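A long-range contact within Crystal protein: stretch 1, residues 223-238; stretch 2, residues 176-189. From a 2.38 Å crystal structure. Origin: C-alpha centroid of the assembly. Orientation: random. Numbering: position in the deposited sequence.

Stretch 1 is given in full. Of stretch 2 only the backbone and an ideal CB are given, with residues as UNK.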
# COMPACT_ATOMS: atom_id res chain seq x y z
N SER A 223 5.45 19.56 2.98
CA SER A 223 5.77 18.16 2.77
C SER A 223 5.02 17.21 3.69
O SER A 223 4.48 17.61 4.71
CB SER A 223 7.28 17.92 2.86
OG SER A 223 7.77 18.31 4.12
N GLY A 224 5.00 15.94 3.29
CA GLY A 224 4.48 14.87 4.10
C GLY A 224 5.15 13.57 3.70
O GLY A 224 6.17 13.58 3.01
N THR A 225 4.55 12.45 4.11
CA THR A 225 5.16 11.12 3.94
C THR A 225 4.13 10.06 3.56
O THR A 225 3.06 9.96 4.17
CB THR A 225 5.92 10.68 5.22
OG1 THR A 225 6.79 11.73 5.65
CG2 THR A 225 6.75 9.42 4.98
N LEU A 226 4.46 9.28 2.54
CA LEU A 226 3.70 8.09 2.19
C LEU A 226 4.38 6.90 2.86
O LEU A 226 5.59 6.87 2.98
CB LEU A 226 3.64 7.93 0.67
CG LEU A 226 2.93 6.68 0.09
CD1 LEU A 226 2.24 7.06 -1.20
CD2 LEU A 226 3.91 5.56 -0.16
N ARG A 227 3.58 5.96 3.36
CA ARG A 227 4.09 4.73 3.97
C ARG A 227 3.22 3.56 3.57
O ARG A 227 2.06 3.73 3.20
CB ARG A 227 4.15 4.82 5.50
CG ARG A 227 5.16 5.83 5.99
CD ARG A 227 5.35 5.78 7.48
NE ARG A 227 6.30 6.82 7.89
CZ ARG A 227 7.61 6.62 8.09
NH1 ARG A 227 8.14 5.40 7.94
NH2 ARG A 227 8.38 7.64 8.46
N GLY A 228 3.79 2.37 3.65
CA GLY A 228 3.00 1.17 3.44
C GLY A 228 3.85 -0.05 3.62
O GLY A 228 5.01 0.04 4.03
N THR A 229 3.23 -1.19 3.32
CA THR A 229 3.85 -2.51 3.41
C THR A 229 3.38 -3.38 2.25
O THR A 229 2.22 -3.34 1.84
CB THR A 229 3.51 -3.20 4.74
OG1 THR A 229 3.83 -2.31 5.82
CG2 THR A 229 4.31 -4.51 4.92
N VAL A 230 4.30 -4.17 1.72
CA VAL A 230 3.98 -5.20 0.73
C VAL A 230 4.33 -6.56 1.34
O VAL A 230 5.47 -6.80 1.74
CB VAL A 230 4.62 -4.90 -0.65
CG1 VAL A 230 6.12 -4.67 -0.55
CG2 VAL A 230 4.30 -6.00 -1.66
N THR A 231 3.31 -7.41 1.49
CA THR A 231 3.42 -8.75 2.06
C THR A 231 3.11 -9.85 1.01
O THR A 231 2.35 -9.63 0.05
CB THR A 231 2.52 -8.92 3.27
OG1 THR A 231 2.86 -7.93 4.25
CG2 THR A 231 2.68 -10.28 3.91
N ASN A 232 3.77 -11.00 1.17
CA ASN A 232 3.50 -12.19 0.37
C ASN A 232 3.50 -13.37 1.32
O ASN A 232 4.39 -13.49 2.16
CB ASN A 232 4.53 -12.35 -0.77
CG ASN A 232 4.13 -13.42 -1.80
OD1 ASN A 232 3.52 -13.11 -2.82
ND2 ASN A 232 4.46 -14.68 -1.53
N VAL A 233 2.44 -14.19 1.26
CA VAL A 233 2.36 -15.44 2.04
C VAL A 233 2.32 -16.61 1.06
O VAL A 233 1.47 -16.68 0.17
CB VAL A 233 1.18 -15.45 3.07
CG1 VAL A 233 1.21 -16.70 3.96
CG2 VAL A 233 1.23 -14.20 3.98
N SER A 234 3.32 -17.49 1.17
CA SER A 234 3.42 -18.66 0.28
C SER A 234 3.96 -19.88 1.02
O SER A 234 4.54 -19.78 2.11
CB SER A 234 4.26 -18.34 -0.96
OG SER A 234 5.60 -18.04 -0.62
N SER A 235 3.71 -21.05 0.43
CA SER A 235 4.16 -22.29 1.01
C SER A 235 5.37 -22.76 0.23
O SER A 235 5.49 -22.47 -0.96
CB SER A 235 3.05 -23.34 1.00
OG SER A 235 2.69 -23.64 -0.33
N PHE A 236 6.28 -23.44 0.92
CA PHE A 236 7.52 -23.97 0.36
C PHE A 236 8.00 -25.16 1.21
O PHE A 236 7.43 -25.45 2.26
CB PHE A 236 8.59 -22.87 0.24
CG PHE A 236 9.10 -22.34 1.56
CD1 PHE A 236 10.41 -22.55 1.95
CD2 PHE A 236 8.26 -21.61 2.42
CE1 PHE A 236 10.90 -22.06 3.17
CE2 PHE A 236 8.75 -21.12 3.64
CZ PHE A 236 10.07 -21.35 4.00
N ASP A 237 9.04 -25.83 0.74
CA ASP A 237 9.67 -26.96 1.42
C ASP A 237 8.69 -28.08 1.72
O ASP A 237 8.57 -28.52 2.87
CB ASP A 237 10.42 -26.50 2.69
CG ASP A 237 11.75 -25.80 2.39
OD1 ASP A 237 12.17 -25.70 1.21
OD2 ASP A 237 12.39 -25.32 3.35
N PHE A 238 8.00 -28.53 0.67
CA PHE A 238 7.05 -29.63 0.75
C PHE A 238 7.73 -30.96 1.07
O PHE A 238 8.79 -31.30 0.50
CB PHE A 238 6.23 -29.76 -0.55
CG PHE A 238 5.59 -28.47 -1.00
CD1 PHE A 238 6.12 -27.74 -2.06
CD2 PHE A 238 4.46 -27.98 -0.36
CE1 PHE A 238 5.54 -26.54 -2.46
CE2 PHE A 238 3.88 -26.78 -0.76
CZ PHE A 238 4.41 -26.07 -1.81
N UNK A 176 4.30 -28.59 4.60
CA UNK A 176 5.02 -27.47 4.04
C UNK A 176 5.42 -26.46 5.11
O UNK A 176 4.97 -26.54 6.26
CB UNK A 176 4.17 -26.79 2.96
N UNK A 177 6.32 -25.55 4.75
CA UNK A 177 6.56 -24.36 5.54
C UNK A 177 5.78 -23.21 4.90
O UNK A 177 5.51 -23.22 3.69
CB UNK A 177 8.05 -24.04 5.63
N UNK A 178 5.40 -22.24 5.72
CA UNK A 178 4.79 -21.02 5.23
C UNK A 178 5.75 -19.87 5.49
O UNK A 178 6.28 -19.72 6.59
CB UNK A 178 3.43 -20.77 5.89
N UNK A 179 5.99 -19.08 4.44
CA UNK A 179 6.79 -17.86 4.55
C UNK A 179 5.87 -16.64 4.48
O UNK A 179 5.12 -16.49 3.51
CB UNK A 179 7.85 -17.80 3.45
N UNK A 180 5.92 -15.82 5.52
CA UNK A 180 5.36 -14.48 5.45
C UNK A 180 6.52 -13.54 5.17
O UNK A 180 7.37 -13.27 6.04
CB UNK A 180 4.62 -14.10 6.73
N UNK A 181 6.58 -13.07 3.93
CA UNK A 181 7.62 -12.14 3.52
C UNK A 181 7.03 -10.75 3.39
O UNK A 181 5.87 -10.59 2.98
CB UNK A 181 8.26 -12.58 2.20
N UNK A 182 7.80 -9.75 3.78
CA UNK A 182 7.33 -8.38 3.63
C UNK A 182 8.43 -7.34 3.53
O UNK A 182 9.57 -7.57 3.92
CB UNK A 182 6.42 -8.03 4.81
N UNK A 183 8.04 -6.19 2.98
CA UNK A 183 8.89 -5.03 2.93
C UNK A 183 8.04 -3.81 3.24
O UNK A 183 6.94 -3.66 2.70
CB UNK A 183 9.58 -4.90 1.57
N UNK A 184 8.54 -2.96 4.12
CA UNK A 184 7.98 -1.61 4.28
C UNK A 184 8.46 -0.71 3.17
O UNK A 184 9.56 -0.88 2.63
CB UNK A 184 8.36 -1.01 5.64
N UNK A 185 7.63 0.26 2.81
CA UNK A 185 8.07 1.29 1.87
C UNK A 185 7.63 2.68 2.32
O UNK A 185 6.75 2.84 3.15
CB UNK A 185 7.53 1.00 0.47
N UNK A 186 8.31 3.70 1.80
CA UNK A 186 7.93 5.08 2.05
C UNK A 186 8.33 5.90 0.85
O UNK A 186 9.12 5.45 0.02
CB UNK A 186 8.57 5.62 3.33
N UNK A 187 7.75 7.09 0.73
CA UNK A 187 8.08 8.05 -0.30
C UNK A 187 7.79 9.44 0.27
O UNK A 187 6.81 9.62 1.00
CB UNK A 187 7.29 7.79 -1.59
N UNK A 188 8.65 10.43 -0.05
CA UNK A 188 8.33 11.80 0.34
C UNK A 188 7.15 12.34 -0.48
O UNK A 188 7.04 12.06 -1.68
CB UNK A 188 9.55 12.70 0.16
N UNK A 189 6.26 13.06 0.19
CA UNK A 189 5.26 13.88 -0.48
C UNK A 189 5.75 15.33 -0.46
O UNK A 189 6.20 15.82 0.59
CB UNK A 189 3.89 13.75 0.19

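The two strands run antiparallel (158° between their directions), and paired backbone hydrogen bonds fix the register, so each CB of stretch 2 can be judged against a known neighbour.

At 176 the ideal CB lies 3.5 Å from Phe238 CD2 and 3.6 Å from Phe236 O. Little room remains on this side, which favours a small residue. It is Ala176, whose CB packs on the Phe238 ring.

At 177 the CB sits 3.6 Å from Phe236 CE2, with the carboxylate of Asp237 beyond. A long, flexible chain with a basic end would suit both. Lys177 lays its CB over the face of the Phe236 ring, 3.9 Å from the centroid, and extends until NZ reaches Asp237 OD2 at 3.3 Å, a salt bridge.

Position 178 points to the face carrying Val233 and Ser235; Val233 CG1, 5.0 Å from the CB, invites a branched apolar chain. Ile178 answers with CG2 3.5 Å from Val233 CG1.

At 179 the CB is already tight, 3.4 Å in its ideal place from Phe236 CE2, so a small side chain is expected. Ala179 fits, and its N donates to Ser234 O at 2.8 Å.

Position 180 lies beside methyls of Thr231 and Val233; many long chains would do. Lys180 passes its CG 3.9 Å from Thr231 CG2.

At 181, Asn232 and Ser234 present polar groups on the same face, so a polar chain is plausible. In Glu181, OE1 accepts from a water at 2.7 Å; that water also accepts from Asn232 ND2 at 2.7 Å.

The CB at 182 is 3.4 Å from Val230 O and 3.6 Å from Thr231 OG1, favouring something small. Ser182 sets its CB 3.5 Å from Thr231 OG1 and 4.0 Å from Thr229 CG2. At 183, Val230 CG1, 4.1 Å from the CB, suits a modest apolar group: Ala183.

At 184, Thr229 OG1 lies 4.7 Å from the CB, within reach of a short acceptor such as Asp or Asn. Asp184 OD1 accepts a hydrogen bond from Thr229 OG1 at 2.9 Å.

Position 185 faces Gly228, whose lack of a side chain leaves room for a ring or another large apolar group. Gly228 CA lies over one face of the Phe185 ring, 3.8 Å from its centroid, a CH-pi contact; an ideal CB on Gly228 would clash, 2.4 Å from Phe185 CZ. Leu226 CD2 meets the ring edge, 3.7 Å from Phe185 CE1.

At 186 the CB is 3.3 Å from Leu226 O, again favouring a small residue. In Ser186, CA makes a CA-H...O contact with Leu226 O, 3.1 Å. At 187 the ideal CB is 4.3 Å from Leu226 CD2, so an apolar group, perhaps a small one, would suit; Ala187 CB is 4.2 Å from Leu226 CB.

The phi of -70° at 188 and its non-hydrogen-bonded pairing permit Pro188. At 189, Gly224 and Leu226 leave space for an aliphatic chain: Ile189 CD1 reaches Leu226 CB at 4.1 Å.

Stretch 2 (176-189) AKIAKESADFSAPI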
# COMPACT_ATOMS: atom_id res chain seq x y z
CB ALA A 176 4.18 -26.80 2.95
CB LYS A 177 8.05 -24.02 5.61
CG LYS A 177 8.93 -25.08 6.28
CD LYS A 177 10.37 -24.60 6.36
CE LYS A 177 11.27 -25.61 7.05
NZ LYS A 177 11.65 -26.78 6.18
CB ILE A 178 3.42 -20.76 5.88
CG1 ILE A 178 2.44 -21.91 5.57
CG2 ILE A 178 2.84 -19.42 5.42
CD1 ILE A 178 1.10 -21.78 6.33
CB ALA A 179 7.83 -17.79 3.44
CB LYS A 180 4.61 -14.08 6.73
CG LYS A 180 4.13 -12.61 6.71
CD LYS A 180 4.17 -11.95 8.11
CE LYS A 180 4.36 -10.44 7.96
NZ LYS A 180 3.96 -9.65 9.18
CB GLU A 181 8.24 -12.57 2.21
CG GLU A 181 8.99 -13.91 2.26
CD GLU A 181 9.46 -14.32 0.90
OE1 GLU A 181 8.61 -14.63 0.06
OE2 GLU A 181 10.70 -14.31 0.66
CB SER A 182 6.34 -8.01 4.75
OG SER A 182 7.00 -8.02 5.99
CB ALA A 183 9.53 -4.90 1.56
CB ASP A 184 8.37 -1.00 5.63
CG ASP A 184 7.70 -1.69 6.79
OD1 ASP A 184 6.60 -2.23 6.61
OD2 ASP A 184 8.29 -1.69 7.89
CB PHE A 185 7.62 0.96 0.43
CG PHE A 185 6.12 0.84 0.26
CD1 PHE A 185 5.32 1.98 0.10
CD2 PHE A 185 5.51 -0.42 0.22
CE1 PHE A 185 3.93 1.87 -0.08
CE2 PHE A 185 4.12 -0.54 0.05
CZ PHE A 185 3.32 0.61 -0.09
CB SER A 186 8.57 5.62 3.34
OG SER A 186 9.98 5.59 3.27
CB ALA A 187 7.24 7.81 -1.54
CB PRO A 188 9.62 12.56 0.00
CG PRO A 188 10.26 11.73 -1.11
CD PRO A 188 9.93 10.32 -0.78
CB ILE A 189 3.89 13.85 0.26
CG1 ILE A 189 3.40 12.40 0.54
CG2 ILE A 189 2.86 14.74 -0.47
CD1 ILE A 189 2.82 11.71 -0.64
O HOH W 1 6.14 -15.63 0.37
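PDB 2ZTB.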